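Local coordinates for uncharacterized protein (Methanocella paludicola, PDB 5DMP) that acts as the phosphoesterase of an archaeal non-homologous end-joining pathway, probably hydrolysing phosphomonoesters and phosphodiesters at the 3' ends of broken DNA, at residues N84-K89 / S93-E98; V108-K113 / G117-I122; K29-P34 / R130-F135; A152-S155 / R160-D163. All blocks are in the same frame, centred on the assembly; numbering follows the deposited sequence.

Contacts 1 and 2 follow each other along the chain, and contact 3, made by residues far apart in sequence, spans both; contact 4 comes last. The centres of contacts 2 and 3 lie about 13 Å apart in one curled antiparallel sheet, joined by probable backbone hydrogen bonds between strands 118-123 and 132-136. Contact 1, centre to centre about 13 Å from contact 2, shapes the loop leading from strand 72-84 into helix 97-103, and I97 and L85 pack onto V108. Contact 4 lies about 34 Å from contact 1 between centres, across the chain's centre, where helix 162-167 begins. Contacts 2 and 3 thus belong to the sheet core; 1 and 4 fix peripheral loops at helix starts.

Contact 1: N84-K89 / S93-E98; sequences NLREEK and SRMTIE
N84 opens an Asx turn at the end of strand 72-84, its OD1 accepting from R86 N at 2.9 Å, and the other end of the same amide reaches across to the residue before the helix N-cap: N84 ND2 donates to M95 O at 2.9 Å. The second bond meets a lone pair in the carbonyl plane but is bent (141°). Replacing N84 by an alanine removes both bonds and would probably leave M95 O without its mate and the turn at R86 freer to shift. M95 is held at both backbone polar atoms, N as well as O, as M95 N donates a hydrogen bond to R86 O at 2.9 Å, approaching from above that carbonyl plane. The R86 guanidinium lies under the M95 side chain, with M95 CG 3.5 Å from R86 NH2 over one face, and R86 NH1 serves Q103 OE1 at the end of helix 97-103 and K105 O at the start of strand 105-111. R94 curls back through bends at chi2 and chi3 to set NH1 2.9 Å from E87 O, in the guanidinium plane and on a lone pair. E87 OE2 sits 3.3 Å from that same R94 NH1 but well out of the plane, a salt bridge of charges alone. T96 N-caps the helix, and its own backbone N donates to Q99 OE1; against its methyl CG2 rests E87 OE1, 3.7 Å away.

Contact 2: V108-K113 / G117-I122; sequences VFLEGK and GSYALI
Two nearly straight bonds link V108 and Y119: V108 N donates to Y119 O at 2.9 Å (172°), and Y119 N returns the bond to V108 O at 2.8 Å. One step past the intervening pair, L110 N reaches G117 O at 2.8 Å, and G117 N gives a more bent bond to L110 O at 3.0 Å. These are two hydrogen-bonded pairs of an antiparallel beta hairpin, strands 105-111 and 118-123, with F109 and S118 forming the non-hydrogen-bonded pair between them. S118 CA adds a C-H...O contact of 3.3 Å to V108 O.

The packing differs on the two faces. With CG anti to the backbone N (chi1 -169°), F109 lays its ring over the backbone of G117, whose CA stands 3.6 Å from the ring centroid in a CH-pi contact. G117 has a backbone shape in which any side chain would collide with the carbonyl oxygen of the residue before. On the other face L110 and Y119 cross at about a right angle, L110 CD1 touching Y119 CD1 at 3.6 Å.

Beyond the hairpin, strand 72-84 flanks 105-111, where R83 makes a cation-pi contact with F109 and Y82 packs on V108 and L110. Strand 132-136 borders 118-123 on its other side, and A120 is paired with F135.

Contact 3: K29-P34 / R130-F135; sequences KSWAVP and RGWLFF
Strands 27-33 and 132-136 share no hydrogen bond here: the CA atoms of W31 and W132 are 8.6 Å apart and those of V33 and F134 8.2 Å, a spacing bridged by side chains alone. W31 and W132 carry the contact as a T-shaped (edge-to-face) pair. The pyrrole edge of W31 leads, with W31 NE1 lying over one face of the W132 indole, 3.4 Å from W132 CD2 and equally close to its CG. The two five-membered rings have centroids 4.5 Å apart and planes at 76°. In both residues CG is anti to the carbonyl carbon, but chi2 differs sharply, -100° in W31 and 53° in W132; together with the placing of the strands, these values leave W31 edge-on to the face of W132. The six-membered ring of W31 follows more loosely, its CZ2 reaching the far rim of W132 at CH2 with a distance of 4.2 Å.

A second apolar touch lies two residues further along each strand. V33 and F134 cross at about a right angle, and the methyl V33 CG1 comes to 4.1 Å from F134 CD2. All four residues are buried, so this is core packing of aromatic and aliphatic groups on the inner side of the curled sheet.

Strand 45-53 pairs with both strands and so stands between them. L121 of strand 118-123 packs against both tryptophans, and L20 of strand 16-24 touches F134. S30, next to W31 with its CB on the other side of the strand, hydrogen-bonds through OG to NH1 of R21, a residue of the vanadium-binding pocket on strand 16-24.

Contact 4: A152-S155 / R160-D163; sequences APDS and RTMD. With EDO (1,2-ethanediol), chain B; EDO (1,2-ethanediol), chain C.
D154 and T161 lie side by side and point the same way, the carboxylate of one running alongside the methyl branch of the other. D154 OD1 is 3.5 Å from T161 CG2, and D154 CB rests on the carbonyl of R160, the residue before T161, at 3.3 Å from R160 O. T161 is the N-cap of helix 162-167: its OG1 sits between the backbone N and the carbonyl carbon (chi1 63°), from where it caps a backbone N further on, while CG2 is left to face the aspartate. The carboxylate thus stands near the amino end of a helix, where the helix dipole would probably favour its negative charge. A 1,2-ethanediol, probably from the crystallisation liquor, occupies this corner, its O2 taking a straight bond from M162 N at 2.8 Å and giving a weak one to D154 OD1, its O1 bonded by D163 N at 3.1 Å. An alanine in place of D154 is likely to leave the diol without its acidic partner and open a gap beside the methyl of T161.

The backbones are tied by one hydrogen bond, S155 N to R160 O at 2.9 Å and 171°. The CB of R160 points away from 152-155, and its guanidinium makes salt bridges with E61 and E168; S155 OG also bonds to E61 OE1. O2 of a second 1,2-ethanediol molecule donates to S155 O.

The contact pins the loop after helix 148-151 against the start of helix 162-167. K114 bonds to A152 O and D154 O, and M162 packs on T73 and M75 of strand 72-84 and on K10 and D12 of strand 5-12.

Contact 1: N84-K89 / S93-E98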
loop_
_atom_site.group_PDB
_atom_site.type_symbol
_atom_site.label_atom_id
_atom_site.label_comp_id
_atom_site.label_asym_id
_atom_site.label_seq_id
_atom_site.Cartn_x
_atom_site.Cartn_y
_atom_site.Cartn_z
ATOM N N ASN A 84 10.868 6.485 6.714
ATOM C CA ASN A 84 10.500 5.751 7.917
ATOM C C ASN A 84 10.433 6.769 9.085
ATOM O O ASN A 84 11.482 7.265 9.521
ATOM C CB ASN A 84 11.612 4.745 8.209
ATOM C CG ASN A 84 11.415 4.063 9.556
ATOM O OD1 ASN A 84 10.354 4.186 10.199
ATOM N ND2 ASN A 84 12.417 3.309 9.961
ATOM N N LEU A 85 9.227 7.052 9.607
ATOM C CA LEU A 85 9.080 8.048 10.675
ATOM C C LEU A 85 9.712 7.552 11.983
ATOM O O LEU A 85 10.039 8.378 12.859
ATOM C CB LEU A 85 7.594 8.387 10.895
ATOM C CG LEU A 85 7.031 9.168 9.684
ATOM C CD1 LEU A 85 5.550 9.344 9.816
ATOM C CD2 LEU A 85 7.737 10.500 9.542
ATOM N N ARG A 86 9.845 6.234 12.129
ATOM C CA ARG A 86 10.378 5.677 13.397
ATOM C C ARG A 86 11.882 5.838 13.596
ATOM O O ARG A 86 12.392 5.477 14.663
ATOM C CB ARG A 86 9.896 4.237 13.643
ATOM C CG ARG A 86 8.370 4.209 13.798
ATOM C CD ARG A 86 7.832 2.872 14.206
ATOM N NE ARG A 86 8.145 2.676 15.628
ATOM C CZ ARG A 86 8.207 1.501 16.261
ATOM N NH1 ARG A 86 7.951 0.353 15.636
ATOM N NH2 ARG A 86 8.503 1.495 17.578
ATOM N N GLU A 87 12.581 6.364 12.589
ATOM C CA GLU A 87 13.986 6.863 12.728
ATOM C C GLU A 87 14.084 8.241 13.317
ATOM O O GLU A 87 15.176 8.656 13.782
ATOM C CB GLU A 87 14.710 6.893 11.386
ATOM C CG GLU A 87 15.063 5.530 10.831
ATOM C CD GLU A 87 16.261 4.830 11.531
ATOM O OE1 GLU A 87 16.774 3.850 10.942
ATOM O OE2 GLU A 87 16.704 5.216 12.647
ATOM N N GLU A 88 12.959 8.957 13.326
ATOM C CA GLU A 88 12.923 10.335 13.873
ATOM C C GLU A 88 12.592 10.459 15.313
ATOM O O GLU A 88 11.643 11.143 15.708
ATOM C CB GLU A 88 12.008 11.173 13.026
ATOM C CG GLU A 88 12.418 11.061 11.559
ATOM C CD GLU A 88 11.839 12.200 10.742
ATOM O OE1 GLU A 88 11.766 13.349 11.283
ATOM O OE2 GLU A 88 11.430 11.943 9.587
ATOM N N LYS A 89 13.409 9.815 16.145
ATOM C CA LYS A 89 13.031 9.633 17.540
ATOM C C LYS A 89 14.253 9.866 18.405
ATOM O O LYS A 89 15.365 9.810 17.900
ATOM C CB LYS A 89 12.509 8.207 17.757
ATOM C CG LYS A 89 11.367 7.803 16.838
ATOM C CD LYS A 89 10.035 8.152 17.444
ATOM C CE LYS A 89 8.978 7.826 16.414
ATOM N NZ LYS A 89 7.822 8.749 16.544
ATOM N N SER A 93 14.598 5.076 21.028
ATOM C CA SER A 93 13.260 4.867 20.492
ATOM C C SER A 93 13.321 4.661 18.970
ATOM O O SER A 93 12.297 4.488 18.334
ATOM C CB SER A 93 12.377 6.068 20.745
ATOM O OG SER A 93 11.683 5.902 21.943
ATOM N N ARG A 94 14.510 4.783 18.394
ATOM C CA ARG A 94 14.656 4.710 16.942
ATOM C C ARG A 94 14.502 3.250 16.512
ATOM O O ARG A 94 14.910 2.350 17.253
ATOM C CB ARG A 94 15.991 5.243 16.515
ATOM C CG ARG A 94 16.356 6.493 17.244
ATOM C CD ARG A 94 16.778 7.509 16.235
ATOM N NE ARG A 94 18.205 7.562 16.019
ATOM C CZ ARG A 94 18.746 7.873 14.842
ATOM N NH1 ARG A 94 17.975 8.097 13.776
ATOM N NH2 ARG A 94 20.055 7.948 14.720
ATOM N N MET A 95 13.848 3.024 15.371
ATOM C CA MET A 95 13.568 1.693 14.845
ATOM C C MET A 95 13.804 1.767 13.340
ATOM O O MET A 95 13.224 2.652 12.685
ATOM C CB MET A 95 12.110 1.307 15.132
ATOM C CG MET A 95 11.831 0.982 16.575
ATOM S SD MET A 95 12.664 -0.474 17.313
ATOM C CE MET A 95 11.870 -0.446 18.931
ATOM N N THR A 96 14.649 0.889 12.770
ATOM C CA THR A 96 14.806 0.801 11.293
ATOM C C THR A 96 13.493 0.247 10.729
ATOM O O THR A 96 12.617 -0.146 11.487
ATOM C CB THR A 96 15.930 -0.179 10.910
ATOM O OG1 THR A 96 15.568 -1.490 11.371
ATOM C CG2 THR A 96 17.228 0.254 11.587
ATOM N N ILE A 97 13.314 0.258 9.406
ATOM C CA ILE A 97 12.080 -0.230 8.832
ATOM C C ILE A 97 11.942 -1.732 9.075
ATOM O O ILE A 97 10.850 -2.231 9.361
ATOM C CB ILE A 97 11.958 0.182 7.306
ATOM C CG1 ILE A 97 10.489 0.047 6.794
ATOM C CG2 ILE A 97 12.915 -0.671 6.435
ATOM C CD1 ILE A 97 9.463 0.982 7.498
ATOM N N GLU A 98 13.072 -2.474 8.982
ATOM C CA GLU A 98 13.032 -3.893 9.265
ATOM C C GLU A 98 12.686 -4.176 10.722
ATOM O O GLU A 98 11.873 -5.063 11.000
ATOM C CB GLU A 98 14.343 -4.616 8.812
ATOM C CG GLU A 98 14.667 -4.526 7.305
ATOM C CD GLU A 98 15.350 -3.212 6.887
ATOM O OE1 GLU A 98 15.685 -2.338 7.751
ATOM O OE2 GLU A 98 15.550 -3.037 5.646
#

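Contact 2: V108-K113 / G117-I122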
loop_
_atom_site.group_PDB
_atom_site.type_symbol
_atom_site.label_atom_id
_atom_site.label_comp_id
_atom_site.label_asym_id
_atom_site.label_seq_id
_atom_site.Cartn_x
_atom_site.Cartn_y
_atom_site.Cartn_z
ATOM N N VAL A 108 5.147 5.413 8.491
ATOM C CA VAL A 108 5.925 5.925 7.364
ATOM C C VAL A 108 5.244 7.172 6.774
ATOM O O VAL A 108 3.991 7.362 6.926
ATOM C CB VAL A 108 6.020 4.850 6.246
ATOM C CG1 VAL A 108 7.040 3.746 6.693
ATOM C CG2 VAL A 108 4.641 4.230 5.849
ATOM N N PHE A 109 6.044 7.998 6.120
ATOM C CA PHE A 109 5.499 9.104 5.389
ATOM C C PHE A 109 5.508 8.654 3.914
ATOM O O PHE A 109 6.591 8.448 3.345
ATOM C CB PHE A 109 6.376 10.332 5.535
ATOM C CG PHE A 109 5.694 11.573 4.990
ATOM C CD1 PHE A 109 5.722 11.832 3.596
ATOM C CD2 PHE A 109 4.963 12.433 5.852
ATOM C CE1 PHE A 109 5.052 12.953 3.058
ATOM C CE2 PHE A 109 4.337 13.569 5.329
ATOM C CZ PHE A 109 4.332 13.801 3.939
ATOM N N LEU A 110 4.330 8.465 3.323
ATOM C CA LEU A 110 4.302 7.972 1.937
ATOM C C LEU A 110 4.450 9.216 1.015
ATOM O O LEU A 110 3.755 10.243 1.187
ATOM C CB LEU A 110 2.958 7.317 1.631
ATOM C CG LEU A 110 2.679 6.053 2.468
ATOM C CD1 LEU A 110 1.308 5.481 2.075
ATOM C CD2 LEU A 110 3.820 5.000 2.374
ATOM N N GLU A 111 5.330 9.105 0.027
ATOM C CA GLU A 111 5.517 10.160 -0.980
ATOM C C GLU A 111 5.053 9.627 -2.333
ATOM O O GLU A 111 5.848 9.219 -3.221
ATOM C CB GLU A 111 7.010 10.513 -1.046
ATOM C CG GLU A 111 7.529 10.992 0.319
ATOM C CD GLU A 111 9.047 10.916 0.474
ATOM O OE1 GLU A 111 9.687 9.852 0.174
ATOM O OE2 GLU A 111 9.619 11.920 0.944
ATOM N N GLY A 112 3.756 9.607 -2.502
ATOM C CA GLY A 112 3.162 9.132 -3.721
ATOM C C GLY A 112 2.578 10.287 -4.557
ATOM O O GLY A 112 2.738 11.502 -4.205
ATOM N N LYS A 113 1.848 9.934 -5.606
ATOM C CA LYS A 113 1.080 10.903 -6.371
ATOM C C LYS A 113 -0.329 10.991 -5.813
ATOM O O LYS A 113 -0.959 12.060 -5.912
ATOM C CB LYS A 113 1.014 10.540 -7.860
ATOM C CG LYS A 113 2.393 10.298 -8.482
ATOM C CD LYS A 113 3.191 11.586 -8.682
ATOM C CE LYS A 113 3.243 11.969 -10.160
ATOM N NZ LYS A 113 3.477 13.432 -10.264
ATOM N N GLY A 117 1.605 11.467 2.811
ATOM C CA GLY A 117 1.478 11.837 4.233
ATOM C C GLY A 117 1.696 10.618 5.100
ATOM O O GLY A 117 2.129 9.560 4.598
ATOM N N SER A 118 1.479 10.789 6.401
ATOM C CA SER A 118 1.822 9.759 7.372
ATOM C C SER A 118 0.771 8.658 7.475
ATOM O O SER A 118 -0.424 8.959 7.601
ATOM C CB SER A 118 2.098 10.444 8.720
ATOM O OG SER A 118 0.933 11.168 9.071
ATOM N N TYR A 119 1.217 7.380 7.394
ATOM C CA TYR A 119 0.365 6.203 7.461
ATOM C C TYR A 119 1.025 5.168 8.383
ATOM O O TYR A 119 2.262 5.133 8.518
ATOM C CB TYR A 119 0.120 5.513 6.074
ATOM C CG TYR A 119 -0.862 6.298 5.234
ATOM C CD1 TYR A 119 -0.450 7.426 4.536
ATOM C CD2 TYR A 119 -2.204 5.876 5.172
ATOM C CE1 TYR A 119 -1.363 8.172 3.784
ATOM C CE2 TYR A 119 -3.130 6.597 4.423
ATOM C CZ TYR A 119 -2.693 7.724 3.763
ATOM O OH TYR A 119 -3.598 8.453 3.009
ATOM N N ALA A 120 0.149 4.434 9.071
ATOM C CA ALA A 120 0.596 3.346 10.006
ATOM C C ALA A 120 0.113 1.978 9.493
ATOM O O ALA A 120 -1.023 1.810 8.970
ATOM C CB ALA A 120 0.071 3.579 11.412
ATOM N N LEU A 121 0.941 0.967 9.767
ATOM C CA LEU A 121 0.598 -0.447 9.518
ATOM C C LEU A 121 0.870 -1.159 10.862
ATOM O O LEU A 121 2.003 -1.126 11.311
ATOM C CB LEU A 121 1.557 -1.066 8.475
ATOM C CG LEU A 121 1.063 -0.930 7.053
ATOM C CD1 LEU A 121 2.290 -1.243 6.159
ATOM C CD2 LEU A 121 -0.102 -1.888 6.766
ATOM N N ILE A 122 -0.180 -1.721 11.463
ATOM C CA ILE A 122 -0.032 -2.272 12.849
ATOM C C ILE A 122 -0.390 -3.740 12.832
ATOM O O ILE A 122 -1.535 -4.080 12.464
ATOM C CB ILE A 122 -1.021 -1.548 13.839
ATOM C CG1 ILE A 122 -0.698 -0.027 13.863
ATOM C CG2 ILE A 122 -0.894 -2.152 15.290
ATOM C CD1 ILE A 122 0.721 0.275 14.321
#

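Contact 3: K29-P34 / R130-F135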
loop_
_atom_site.group_PDB
_atom_site.type_symbol
_atom_site.label_atom_id
_atom_site.label_comp_id
_atom_site.label_asym_id
_atom_site.label_seq_id
_atom_site.Cartn_x
_atom_site.Cartn_y
_atom_site.Cartn_z
ATOM N N LYS A 29 7.847 -5.926 0.537
ATOM C CA LYS A 29 6.934 -6.531 1.492
ATOM C C LYS A 29 5.504 -6.086 1.150
ATOM O O LYS A 29 5.312 -4.901 0.867
ATOM C CB LYS A 29 7.281 -6.012 2.941
ATOM C CG LYS A 29 8.719 -6.206 3.439
ATOM C CD LYS A 29 9.121 -7.692 3.452
ATOM C CE LYS A 29 8.234 -8.502 4.356
ATOM N NZ LYS A 29 8.865 -9.872 4.398
ATOM N N SER A 30 4.539 -7.009 1.153
ATOM C CA SER A 30 3.290 -6.775 0.451
ATOM C C SER A 30 2.124 -7.095 1.391
ATOM O O SER A 30 2.195 -8.036 2.174
ATOM C CB SER A 30 3.206 -7.672 -0.778
ATOM O OG SER A 30 4.276 -7.271 -1.673
ATOM N N TRP A 31 1.023 -6.394 1.194
ATOM C CA TRP A 31 -0.224 -6.672 1.897
ATOM C C TRP A 31 -1.361 -6.495 0.918
ATOM O O TRP A 31 -1.345 -5.556 0.077
ATOM C CB TRP A 31 -0.436 -5.642 3.015
ATOM C CG TRP A 31 0.493 -5.682 4.214
ATOM C CD1 TRP A 31 0.203 -6.254 5.470
ATOM C CD2 TRP A 31 1.799 -5.096 4.340
ATOM N NE1 TRP A 31 1.282 -6.050 6.318
ATOM C CE2 TRP A 31 2.266 -5.358 5.665
ATOM C CE3 TRP A 31 2.649 -4.368 3.465
ATOM C CZ2 TRP A 31 3.533 -4.904 6.134
ATOM C CZ3 TRP A 31 3.883 -3.967 3.893
ATOM C CH2 TRP A 31 4.354 -4.267 5.233
ATOM N N ALA A 32 -2.395 -7.329 1.036
ATOM C CA ALA A 32 -3.599 -7.096 0.251
ATOM C C ALA A 32 -4.557 -6.249 1.087
ATOM O O ALA A 32 -4.850 -6.601 2.237
ATOM C CB ALA A 32 -4.262 -8.429 -0.116
ATOM N N VAL A 33 -5.076 -5.180 0.501
ATOM C CA VAL A 33 -5.924 -4.250 1.231
ATOM C C VAL A 33 -7.246 -4.192 0.504
ATOM O O VAL A 33 -7.405 -3.440 -0.478
ATOM C CB VAL A 33 -5.247 -2.833 1.334
ATOM C CG1 VAL A 33 -6.160 -1.882 2.159
ATOM C CG2 VAL A 33 -3.846 -2.984 1.982
ATOM N N PRO A 34 -8.226 -5.002 0.948
ATOM C CA PRO A 34 -9.503 -5.121 0.211
ATOM C C PRO A 34 -10.138 -3.842 -0.249
ATOM O O PRO A 34 -10.472 -3.755 -1.453
ATOM C CB PRO A 34 -10.415 -5.896 1.187
ATOM C CG PRO A 34 -9.428 -6.819 1.822
ATOM C CD PRO A 34 -8.107 -6.055 1.979
ATOM N N ARG A 130 -3.993 -13.288 9.165
ATOM C CA ARG A 130 -2.852 -12.551 9.803
ATOM C C ARG A 130 -2.948 -11.030 9.603
ATOM O O ARG A 130 -1.924 -10.350 9.306
ATOM C CB ARG A 130 -1.492 -12.982 9.256
ATOM C CG ARG A 130 -1.007 -14.390 9.530
ATOM C CD ARG A 130 0.435 -14.503 9.027
ATOM N NE ARG A 130 0.989 -15.848 9.251
ATOM C CZ ARG A 130 1.576 -16.270 10.378
ATOM N NH1 ARG A 130 1.720 -15.457 11.435
ATOM N NH2 ARG A 130 2.019 -17.523 10.446
ATOM N N GLY A 131 -4.164 -10.511 9.727
ATOM C CA GLY A 131 -4.412 -9.109 9.546
ATOM C C GLY A 131 -3.468 -8.119 10.215
ATOM O O GLY A 131 -2.948 -8.307 11.333
ATOM N N TRP A 132 -3.249 -7.022 9.506
ATOM C CA TRP A 132 -2.668 -5.820 10.091
ATOM C C TRP A 132 -3.719 -4.773 9.860
ATOM O O TRP A 132 -4.614 -4.954 9.066
ATOM C CB TRP A 132 -1.426 -5.402 9.291
ATOM C CG TRP A 132 -0.207 -6.294 9.398
ATOM C CD1 TRP A 132 -0.138 -7.628 9.183
ATOM C CD2 TRP A 132 1.113 -5.851 9.694
ATOM N NE1 TRP A 132 1.169 -8.077 9.384
ATOM C CE2 TRP A 132 1.967 -6.996 9.658
ATOM C CE3 TRP A 132 1.655 -4.590 10.016
ATOM C CZ2 TRP A 132 3.352 -6.916 9.908
ATOM C CZ3 TRP A 132 3.045 -4.477 10.281
ATOM C CH2 TRP A 132 3.887 -5.651 10.237
ATOM N N LEU A 133 -3.610 -3.677 10.608
ATOM C CA LEU A 133 -4.516 -2.543 10.440
ATOM C C LEU A 133 -3.665 -1.532 9.623
ATOM O O LEU A 133 -2.490 -1.362 9.916
ATOM C CB LEU A 133 -4.737 -1.888 11.800
ATOM C CG LEU A 133 -5.460 -2.766 12.847
ATOM C CD1 LEU A 133 -5.567 -1.944 14.130
ATOM C CD2 LEU A 133 -6.790 -3.158 12.222
ATOM N N PHE A 134 -4.280 -0.871 8.638
ATOM C CA PHE A 134 -3.584 0.104 7.827
ATOM C C PHE A 134 -4.412 1.404 7.945
ATOM O O PHE A 134 -5.605 1.403 7.617
ATOM C CB PHE A 134 -3.605 -0.381 6.360
ATOM C CG PHE A 134 -3.104 0.621 5.332
ATOM C CD1 PHE A 134 -1.917 1.335 5.513
ATOM C CD2 PHE A 134 -3.785 0.749 4.120
ATOM C CE1 PHE A 134 -1.439 2.209 4.529
ATOM C CE2 PHE A 134 -3.325 1.602 3.123
ATOM C CZ PHE A 134 -2.141 2.354 3.325
ATOM N N PHE A 135 -3.801 2.470 8.413
ATOM C CA PHE A 135 -4.613 3.712 8.516
ATOM C C PHE A 135 -3.762 4.968 8.344
ATOM O O PHE A 135 -2.573 5.019 8.671
ATOM C CB PHE A 135 -5.459 3.727 9.864
ATOM C CG PHE A 135 -4.641 3.535 11.063
ATOM C CD1 PHE A 135 -4.077 4.648 11.735
ATOM C CD2 PHE A 135 -4.393 2.227 11.573
ATOM C CE1 PHE A 135 -3.299 4.477 12.887
ATOM C CE2 PHE A 135 -3.611 2.067 12.721
ATOM C CZ PHE A 135 -3.059 3.166 13.381
#

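Contact 4: A152-S155 / R160-D163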
loop_
_atom_site.group_PDB
_atom_site.type_symbol
_atom_site.label_atom_id
_atom_site.label_comp_id
_atom_site.label_asym_id
_atom_site.label_seq_id
_atom_site.Cartn_x
_atom_site.Cartn_y
_atom_site.Cartn_z
ATOM N N ALA A 152 -9.726 9.168 -7.759
ATOM C CA ALA A 152 -8.484 8.942 -8.550
ATOM C C ALA A 152 -8.322 7.488 -8.843
ATOM O O ALA A 152 -7.446 6.813 -8.243
ATOM C CB ALA A 152 -7.268 9.519 -7.826
ATOM N N PRO A 153 -9.152 6.977 -9.781
ATOM C CA PRO A 153 -9.255 5.559 -9.961
ATOM C C PRO A 153 -8.256 4.984 -10.938
ATOM O O PRO A 153 -8.159 3.777 -11.029
ATOM C CB PRO A 153 -10.715 5.367 -10.479
ATOM C CG PRO A 153 -11.049 6.691 -11.146
ATOM C CD PRO A 153 -10.218 7.741 -10.504
ATOM N N ASP A 154 -7.511 5.833 -11.667
ATOM C CA ASP A 154 -6.791 5.350 -12.853
ATOM C C ASP A 154 -5.270 5.209 -12.653
ATOM O O ASP A 154 -4.726 5.654 -11.639
ATOM C CB ASP A 154 -7.139 6.165 -14.142
ATOM C CG ASP A 154 -8.643 6.156 -14.412
ATOM O OD1 ASP A 154 -9.284 5.100 -14.125
ATOM O OD2 ASP A 154 -9.181 7.235 -14.803
ATOM N N SER A 155 -4.625 4.607 -13.643
ATOM C CA SER A 155 -3.164 4.306 -13.522
ATOM C C SER A 155 -2.348 5.566 -13.368
ATOM O O SER A 155 -2.459 6.517 -14.162
ATOM C CB SER A 155 -2.669 3.474 -14.730
ATOM O OG SER A 155 -1.278 3.471 -14.772
ATOM N N ARG A 160 -4.454 5.039 -17.784
ATOM C CA ARG A 160 -5.498 4.067 -18.202
ATOM C C ARG A 160 -6.475 3.682 -17.122
ATOM O O ARG A 160 -6.107 3.596 -15.923
ATOM C CB ARG A 160 -4.896 2.778 -18.801
ATOM C CG ARG A 160 -4.288 3.025 -20.200
ATOM C CD ARG A 160 -3.638 1.772 -20.779
ATOM N NE ARG A 160 -2.550 1.259 -19.926
ATOM C CZ ARG A 160 -1.931 0.100 -20.126
ATOM N NH1 ARG A 160 -2.238 -0.704 -21.191
ATOM N NH2 ARG A 160 -1.002 -0.258 -19.251
ATOM N N THR A 161 -7.702 3.340 -17.543
ATOM C CA THR A 161 -8.638 2.705 -16.654
ATOM C C THR A 161 -8.318 1.211 -16.523
ATOM O O THR A 161 -7.568 0.661 -17.331
ATOM C CB THR A 161 -10.084 2.786 -17.170
ATOM O OG1 THR A 161 -10.159 2.057 -18.427
ATOM C CG2 THR A 161 -10.528 4.244 -17.337
ATOM N N MET A 162 -8.958 0.551 -15.541
ATOM C CA MET A 162 -8.827 -0.912 -15.417
ATOM C C MET A 162 -9.270 -1.634 -16.691
ATOM O O MET A 162 -8.594 -2.518 -17.172
ATOM C CB MET A 162 -9.545 -1.428 -14.135
ATOM C CG MET A 162 -9.150 -2.870 -13.817
ATOM S SD MET A 162 -7.505 -2.838 -12.964
ATOM C CE MET A 162 -7.601 -1.432 -11.976
ATOM N N ASP A 163 -10.366 -1.196 -17.299
ATOM C CA ASP A 163 -10.819 -1.902 -18.518
ATOM C C ASP A 163 -9.878 -1.674 -19.709
ATOM O O ASP A 163 -9.624 -2.591 -20.485
ATOM C CB ASP A 163 -12.245 -1.461 -18.879
ATOM C CG ASP A 163 -12.788 -2.218 -20.111
ATOM O OD1 ASP A 163 -12.621 -3.468 -20.189
ATOM O OD2 ASP A 163 -13.358 -1.568 -21.024
HETATM C C1 EDO B . -12.779 1.585 -14.808
HETATM O O1 EDO B . -12.502 0.586 -15.844
HETATM C C2 EDO B . -11.915 1.422 -13.558
HETATM O O2 EDO B . -10.563 1.934 -13.711
HETATM C C1 EDO C . -4.067 9.189 -11.699
HETATM O O1 EDO C . -2.763 9.769 -11.472
HETATM C C2 EDO C . -4.297 9.105 -13.199
HETATM O O2 EDO C . -3.045 9.419 -13.808
#